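CurJ (Moorea producens 3L, PDB 5TZ6) probably catalyses, through its dehydratase domain, a vinylogous dehydration of a polyketide intermediate in curacin biosynthesis. Local coordinates at residues L35-D40 / H214-D219; H9-Q14 / H54-L59. The protein carries 1 engineered substitution. One frame throughout, in Å; residues are numbered along the deposited sequence.

Interaction 1. Residues L35-D40 / H214-D219; sequences LPFLAD and HPTLVD. With 7OD ((2E,5R)-5-hydroxy-2-methylhept-2-enoic acid), chain C.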
loop_
_atom_site.group_PDB
_atom_site.type_symbol
_atom_site.label_atom_id
_atom_site.label_comp_id
_atom_site.label_asym_id
_atom_site.label_seq_id
_atom_site.Cartn_x
_atom_site.Cartn_y
_atom_site.Cartn_z
ATOM N N LEU A 35 -2.852 6.309 17.915
ATOM C CA LEU A 35 -4.133 5.908 18.494
ATOM C C LEU A 35 -4.057 6.117 19.999
ATOM O O LEU A 35 -3.689 5.202 20.751
ATOM C CB LEU A 35 -4.459 4.460 18.139
ATOM C CG LEU A 35 -4.496 4.211 16.632
ATOM C CD1 LEU A 35 -4.744 2.745 16.332
ATOM C CD2 LEU A 35 -5.566 5.089 16.001
ATOM N N PRO A 36 -4.419 7.309 20.477
ATOM C CA PRO A 36 -4.212 7.617 21.901
ATOM C C PRO A 36 -4.947 6.676 22.837
ATOM O O PRO A 36 -4.377 6.262 23.853
ATOM C CB PRO A 36 -4.721 9.061 22.021
ATOM C CG PRO A 36 -4.627 9.613 20.634
ATOM C CD PRO A 36 -4.941 8.461 19.728
ATOM N N PHE A 37 -6.193 6.313 22.521
ATOM C CA PHE A 37 -6.968 5.472 23.426
ATOM C C PHE A 37 -6.297 4.129 23.689
ATOM O O PHE A 37 -6.629 3.466 24.679
ATOM C CB PHE A 37 -8.363 5.221 22.854
ATOM C CG PHE A 37 -8.349 4.549 21.499
ATOM C CD1 PHE A 37 -8.226 3.173 21.391
ATOM C CD2 PHE A 37 -8.460 5.296 20.337
ATOM C CE1 PHE A 37 -8.214 2.557 20.153
ATOM C CE2 PHE A 37 -8.448 4.683 19.099
ATOM C CZ PHE A 37 -8.321 3.314 19.009
ATOM N N LEU A 38 -5.363 3.711 22.832
ATOM C CA LEU A 38 -4.640 2.470 23.084
ATOM C C LEU A 38 -3.901 2.509 24.417
ATOM O O LEU A 38 -3.663 1.460 25.028
ATOM C CB LEU A 38 -3.660 2.199 21.943
ATOM C CG LEU A 38 -4.251 1.603 20.661
ATOM C CD1 LEU A 38 -3.181 1.474 19.592
ATOM C CD2 LEU A 38 -4.882 0.257 20.954
ATOM N N ALA A 39 -3.548 3.700 24.894
ATOM C CA ALA A 39 -2.876 3.822 26.175
ATOM C C ALA A 39 -3.798 3.540 27.356
ATOM O O ALA A 39 -3.338 3.597 28.502
ATOM C CB ALA A 39 -2.266 5.219 26.309
ATOM N N ASP A 40 -5.071 3.228 27.113
ATOM C CA ASP A 40 -6.036 3.015 28.183
ATOM C C ASP A 40 -6.399 1.550 28.377
ATOM O O ASP A 40 -7.294 1.246 29.171
ATOM C CB ASP A 40 -7.298 3.839 27.931
ATOM C CG ASP A 40 -7.091 5.308 28.217
ATOM O OD1 ASP A 40 -6.036 5.644 28.789
ATOM O OD2 ASP A 40 -7.980 6.125 27.894
ATOM N N HIS A 214 -16.317 2.431 17.346
ATOM C CA HIS A 214 -15.044 2.700 17.989
ATOM C C HIS A 214 -14.533 1.439 18.682
ATOM O O HIS A 214 -15.321 0.691 19.276
ATOM C CB HIS A 214 -15.189 3.836 19.001
ATOM C CG HIS A 214 -13.893 4.494 19.362
ATOM N ND1 HIS A 214 -13.025 3.965 20.292
ATOM C CD2 HIS A 214 -13.321 5.641 18.922
ATOM C CE1 HIS A 214 -11.971 4.756 20.407
ATOM N NE2 HIS A 214 -12.127 5.781 19.587
ATOM N N PRO A 215 -13.239 1.143 18.589
ATOM C CA PRO A 215 -12.723 -0.045 19.290
ATOM C C PRO A 215 -13.191 -0.124 20.735
ATOM O O PRO A 215 -13.583 -1.208 21.192
ATOM C CB PRO A 215 -11.203 0.114 19.181
ATOM C CG PRO A 215 -10.978 1.003 17.993
ATOM C CD PRO A 215 -12.195 1.877 17.854
ATOM N N THR A 216 -13.193 1.004 21.457
ATOM C CA THR A 216 -13.556 0.981 22.872
ATOM C C THR A 216 -15.028 0.652 23.077
ATOM O O THR A 216 -15.395 0.088 24.115
ATOM C CB THR A 216 -13.220 2.319 23.539
ATOM O OG1 THR A 216 -13.930 3.388 22.896
ATOM C CG2 THR A 216 -11.723 2.592 23.474
ATOM N N LEU A 217 -15.885 0.987 22.112
ATOM C CA LEU A 217 -17.295 0.620 22.232
ATOM C C LEU A 217 -17.484 -0.886 22.076
ATOM O O LEU A 217 -18.203 -1.519 22.864
ATOM C CB LEU A 217 -18.114 1.385 21.192
ATOM C CG LEU A 217 -19.596 1.032 21.099
ATOM C CD1 LEU A 217 -20.272 1.199 22.454
ATOM C CD2 LEU A 217 -20.269 1.892 20.043
ATOM N N VAL A 218 -16.821 -1.480 21.081
ATOM C CA VAL A 218 -16.855 -2.930 20.909
ATOM C C VAL A 218 -16.343 -3.623 22.164
ATOM O O VAL A 218 -16.961 -4.577 22.675
ATOM C CB VAL A 218 -16.037 -3.330 19.667
ATOM C CG1 VAL A 218 -16.000 -4.845 19.499
ATOM C CG2 VAL A 218 -16.626 -2.670 18.424
ATOM N N ASP A 219 -15.229 -3.126 22.710
ATOM C CA ASP A 219 -14.702 -3.739 23.917
ATOM C C ASP A 219 -15.698 -3.634 25.056
ATOM O O ASP A 219 -15.928 -4.612 25.771
ATOM C CB ASP A 219 -13.376 -3.107 24.318
ATOM C CG ASP A 219 -12.618 -3.961 25.311
ATOM O OD1 ASP A 219 -12.026 -4.975 24.883
ATOM O OD2 ASP A 219 -12.630 -3.630 26.519
HETATM O OAB 7OD C . -6.535 -9.609 27.990
HETATM C CAA 7OD C . -6.666 -9.613 26.749
HETATM O OAI 7OD C . -5.703 -9.953 26.023
HETATM C CAC 7OD C . -8.001 -9.204 26.117
HETATM C CAK 7OD C . -8.153 -9.210 24.587
HETATM C CAD 7OD C . -9.186 -8.787 27.005
HETATM C CAE 7OD C . -10.505 -8.388 26.325
HETATM C CAF 7OD C . -11.708 -8.127 27.264
HETATM O OAH 7OD C . -11.930 -6.716 27.353
HETATM C CAG 7OD C . -11.532 -8.684 28.682
HETATM C CAJ 7OD C . -12.904 -8.701 29.360
#
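Phe37 carries its CG between the backbone N and the carbonyl carbon (chi1 59°), a crowded position that swings the benzyl ring out of the 3-10 turn 36-40 and onto the start of helix 215-223. His214 answers with CG anti to its own backbone N (chi1 -160°), which carries the imidazole across the front of the first helical turn to the phenyl ring. The two side chains run antiparallel past one another and form a T-shaped stack, the imidazole edge toward the phenyl face, with the planes at 64° and the centroids 4.7 Å apart. His214 CE1 does the touching, coming to 3.6 Å from Phe37 CD2 and lying over the rim of that face. The Pro215 side chain crosses that of Phe37 at about a right angle, its CG 3.7 Å from Phe37 CZ, and the methyl of Thr216 adds a lighter contact on the CD1 side, so a large, flat, apolar residue spans all three partners.

His214 is also the N-cap residue of the helix, and its ND1 accepts a nearly straight bond from Thr216 N, 3.2 Å away and close to the ring plane, which fixes the ring's rotation. Proline suits the first helical turn because it has no N-H to satisfy there. Thr216 OG1 is bonded to Trp184 NE1.

This is the double hotdog fold of polyketide synthase dehydratases, and helix 215-223 belongs to its second hotdog. One turn further on, Asp219 starts the Asp-x-x-x-Gln sequence familiar in the family, with its OD2 bonded to Gln223. Its OD1 accepts a hydrogen bond from OAH, the hydroxyl of the bound (2E,5R)-5-hydroxy-2-methylhept-2-enoic acid, at 3.0 Å. Segment 35-40 in turn leads straight into Phe41, the engineered phenylalanine that lines the same pocket.

Interaction 2. Residues H9-Q14 / H54-L59; sequences HPLINQ and HISLLL
Leu11 and Ile12 meet Leu57 chiefly through apolar packing. With its CG anti to the backbone N (chi1 -178°), Leu57 reaches out from helix 51-65, and its CD1 methyl does all the close touching. That single methyl lies 3.8 Å from Leu11 CB and 3.7 Å from Ile12 CG1, the leucine and isoleucine chains crossing obliquely. Branched aliphatic residues suit this buried junction, which Phe30 of strand 24-30 also lines beside Leu57, and Phe26 of the same strand beside Ile12.

Mixed contacts of carbon with oxygen come next. Leu57 CD1 sits 3.3 Å from the carbonyl oxygen Leu11 O, which accepts a hydrogen bond from the Ser28 hydroxyl. On the neighbouring helical position, Leu11 CD1 rests 3.2 Å from Ser56 OG. Serine fits there because it is small and its hydroxyl is bonded to Leu213 O, the backbone just ahead of helix 215-223.

Hydrogen bonds within 9-14 give the loop its shape. His9 to Ile12 form a type I beta turn, with Pro10 at its second position, where the restricted phi of proline is well tolerated. The turn is closed by Ile12 N donating to His9 O, and the same two residues pair the other way too, His9 N to Ile12 O at 3.3 Å.

No hydrogen bond joins the two segments: the buried polar atoms Leu11 O and Ser56 OG find their partners elsewhere, leaving van der Waals packing to join turn and helix.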
loop_
_atom_site.group_PDB
_atom_site.type_symbol
_atom_site.label_atom_id
_atom_site.label_comp_id
_atom_site.label_asym_id
_atom_site.label_seq_id
_atom_site.Cartn_x
_atom_site.Cartn_y
_atom_site.Cartn_z
ATOM N N HIS A 9 -9.056 6.102 6.904
ATOM C CA HIS A 9 -9.910 5.809 8.041
ATOM C C HIS A 9 -9.018 5.954 9.259
ATOM O O HIS A 9 -7.858 5.526 9.202
ATOM C CB HIS A 9 -10.493 4.393 7.945
ATOM C CG HIS A 9 -11.606 4.115 8.911
ATOM N ND1 HIS A 9 -11.401 3.961 10.266
ATOM C CD2 HIS A 9 -12.934 3.942 8.711
ATOM C CE1 HIS A 9 -12.557 3.715 10.860
ATOM N NE2 HIS A 9 -13.502 3.699 9.938
ATOM N N PRO A 10 -9.495 6.547 10.358
ATOM C CA PRO A 10 -8.603 6.777 11.508
ATOM C C PRO A 10 -7.818 5.534 11.913
ATOM O O PRO A 10 -6.765 5.637 12.549
ATOM C CB PRO A 10 -9.560 7.237 12.622
ATOM C CG PRO A 10 -10.966 7.036 12.082
ATOM C CD PRO A 10 -10.850 7.074 10.588
ATOM N N LEU A 11 -8.309 4.356 11.528
ATOM C CA LEU A 11 -7.660 3.092 11.847
ATOM C C LEU A 11 -6.863 2.513 10.686
ATOM O O LEU A 11 -6.213 1.478 10.859
ATOM C CB LEU A 11 -8.707 2.069 12.289
ATOM C CG LEU A 11 -9.404 2.326 13.619
ATOM C CD1 LEU A 11 -10.453 1.257 13.865
ATOM C CD2 LEU A 11 -8.391 2.376 14.757
ATOM N N ILE A 12 -6.892 3.142 9.512
ATOM C CA ILE A 12 -6.316 2.552 8.307
ATOM C C ILE A 12 -5.558 3.637 7.558
ATOM O O ILE A 12 -6.159 4.616 7.102
ATOM C CB ILE A 12 -7.388 1.922 7.401
ATOM C CG1 ILE A 12 -7.983 0.688 8.077
ATOM C CG2 ILE A 12 -6.802 1.570 6.040
ATOM C CD1 ILE A 12 -9.132 0.075 7.318
ATOM N N ASN A 13 -4.244 3.461 7.417
ATOM C CA ASN A 13 -3.453 4.477 6.736
ATOM C C ASN A 13 -3.550 4.344 5.221
ATOM O O ASN A 13 -3.825 5.328 4.527
ATOM C CB ASN A 13 -1.998 4.409 7.204
ATOM C CG ASN A 13 -1.825 4.892 8.637
ATOM O OD1 ASN A 13 -2.128 4.172 9.592
ATOM N ND2 ASN A 13 -1.349 6.125 8.792
ATOM N N GLN A 14 -3.348 3.146 4.678
ATOM C CA GLN A 14 -3.432 3.014 3.229
ATOM C C GLN A 14 -4.066 1.684 2.862
ATOM O O GLN A 14 -4.068 0.732 3.640
ATOM C CB GLN A 14 -2.068 3.144 2.535
ATOM C CG GLN A 14 -1.164 1.936 2.660
ATOM C CD GLN A 14 0.118 2.091 1.860
ATOM O OE1 GLN A 14 0.441 1.253 1.016
ATOM N NE2 GLN A 14 0.847 3.175 2.112
ATOM N N HIS A 54 -9.543 -5.207 16.694
ATOM C CA HIS A 54 -9.446 -5.813 15.369
ATOM C C HIS A 54 -10.808 -5.907 14.692
ATOM O O HIS A 54 -10.897 -5.800 13.463
ATOM C CB HIS A 54 -8.783 -7.185 15.470
ATOM C CG HIS A 54 -7.439 -7.140 16.127
ATOM N ND1 HIS A 54 -7.193 -7.710 17.357
ATOM C CD2 HIS A 54 -6.281 -6.551 15.745
ATOM C CE1 HIS A 54 -5.934 -7.491 17.695
ATOM N NE2 HIS A 54 -5.360 -6.789 16.734
ATOM N N ILE A 55 -11.877 -6.099 15.472
ATOM C CA ILE A 55 -13.219 -6.076 14.895
ATOM C C ILE A 55 -13.521 -4.699 14.312
ATOM O O ILE A 55 -13.980 -4.570 13.169
ATOM C CB ILE A 55 -14.261 -6.493 15.947
ATOM C CG1 ILE A 55 -13.981 -7.928 16.414
ATOM C CG2 ILE A 55 -15.678 -6.290 15.425
ATOM C CD1 ILE A 55 -15.159 -8.611 17.055
ATOM N N SER A 56 -13.261 -3.647 15.088
ATOM C CA SER A 56 -13.461 -2.293 14.580
ATOM C C SER A 56 -12.618 -2.041 13.327
ATOM O O SER A 56 -13.079 -1.402 12.367
ATOM C CB SER A 56 -13.144 -1.292 15.696
ATOM O OG SER A 56 -13.071 0.034 15.215
ATOM N N LEU A 57 -11.400 -2.588 13.293
ATOM C CA LEU A 57 -10.524 -2.429 12.135
ATOM C C LEU A 57 -11.108 -3.107 10.901
ATOM O O LEU A 57 -11.043 -2.561 9.787
ATOM C CB LEU A 57 -9.140 -2.988 12.459
ATOM C CG LEU A 57 -8.030 -2.891 11.413
ATOM C CD1 LEU A 57 -7.772 -1.447 11.031
ATOM C CD2 LEU A 57 -6.759 -3.530 11.955
ATOM N N LEU A 58 -11.690 -4.295 11.076
ATOM C CA LEU A 58 -12.292 -4.964 9.928
ATOM C C LEU A 58 -13.539 -4.229 9.462
ATOM O O LEU A 58 -13.796 -4.148 8.259
ATOM C CB LEU A 58 -12.599 -6.419 10.258
ATOM C CG LEU A 58 -11.308 -7.240 10.294
ATOM C CD1 LEU A 58 -11.422 -8.428 11.236
ATOM C CD2 LEU A 58 -10.938 -7.687 8.886
ATOM N N LEU A 59 -14.329 -3.678 10.387
ATOM C CA LEU A 59 -15.437 -2.842 9.939
ATOM C C LEU A 59 -14.931 -1.683 9.090
ATOM O O LEU A 59 -15.555 -1.325 8.082
ATOM C CB LEU A 59 -16.251 -2.328 11.128
ATOM C CG LEU A 59 -16.996 -3.388 11.944
ATOM C CD1 LEU A 59 -17.894 -2.737 12.991
ATOM C CD2 LEU A 59 -17.795 -4.309 11.047
#

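In the fold
The four segments alternate along the chain, in the order 9-14, 35-40, 54-59, 214-219, so the two contacts cross in sequence. Their centres lie 12 Å apart, and they touch directly: Pro215 CD of interaction 1 is 3.3 Å from Ser56 OG of interaction 2, and Leu35 CD2 is 3.7 Å from Pro10 O. Ser56 of helix 51-65 is shared, touching Leu11 of the N-terminal turn and Pro215 at the start of helix 215-223, while Leu57 meets the turn. Interaction 1 joins the two hotdog halves and leads to the ligand through Asp219; interaction 2 packs the N-terminal turn on the helix of the first half, with Ser56 about 13 Å from the ligand.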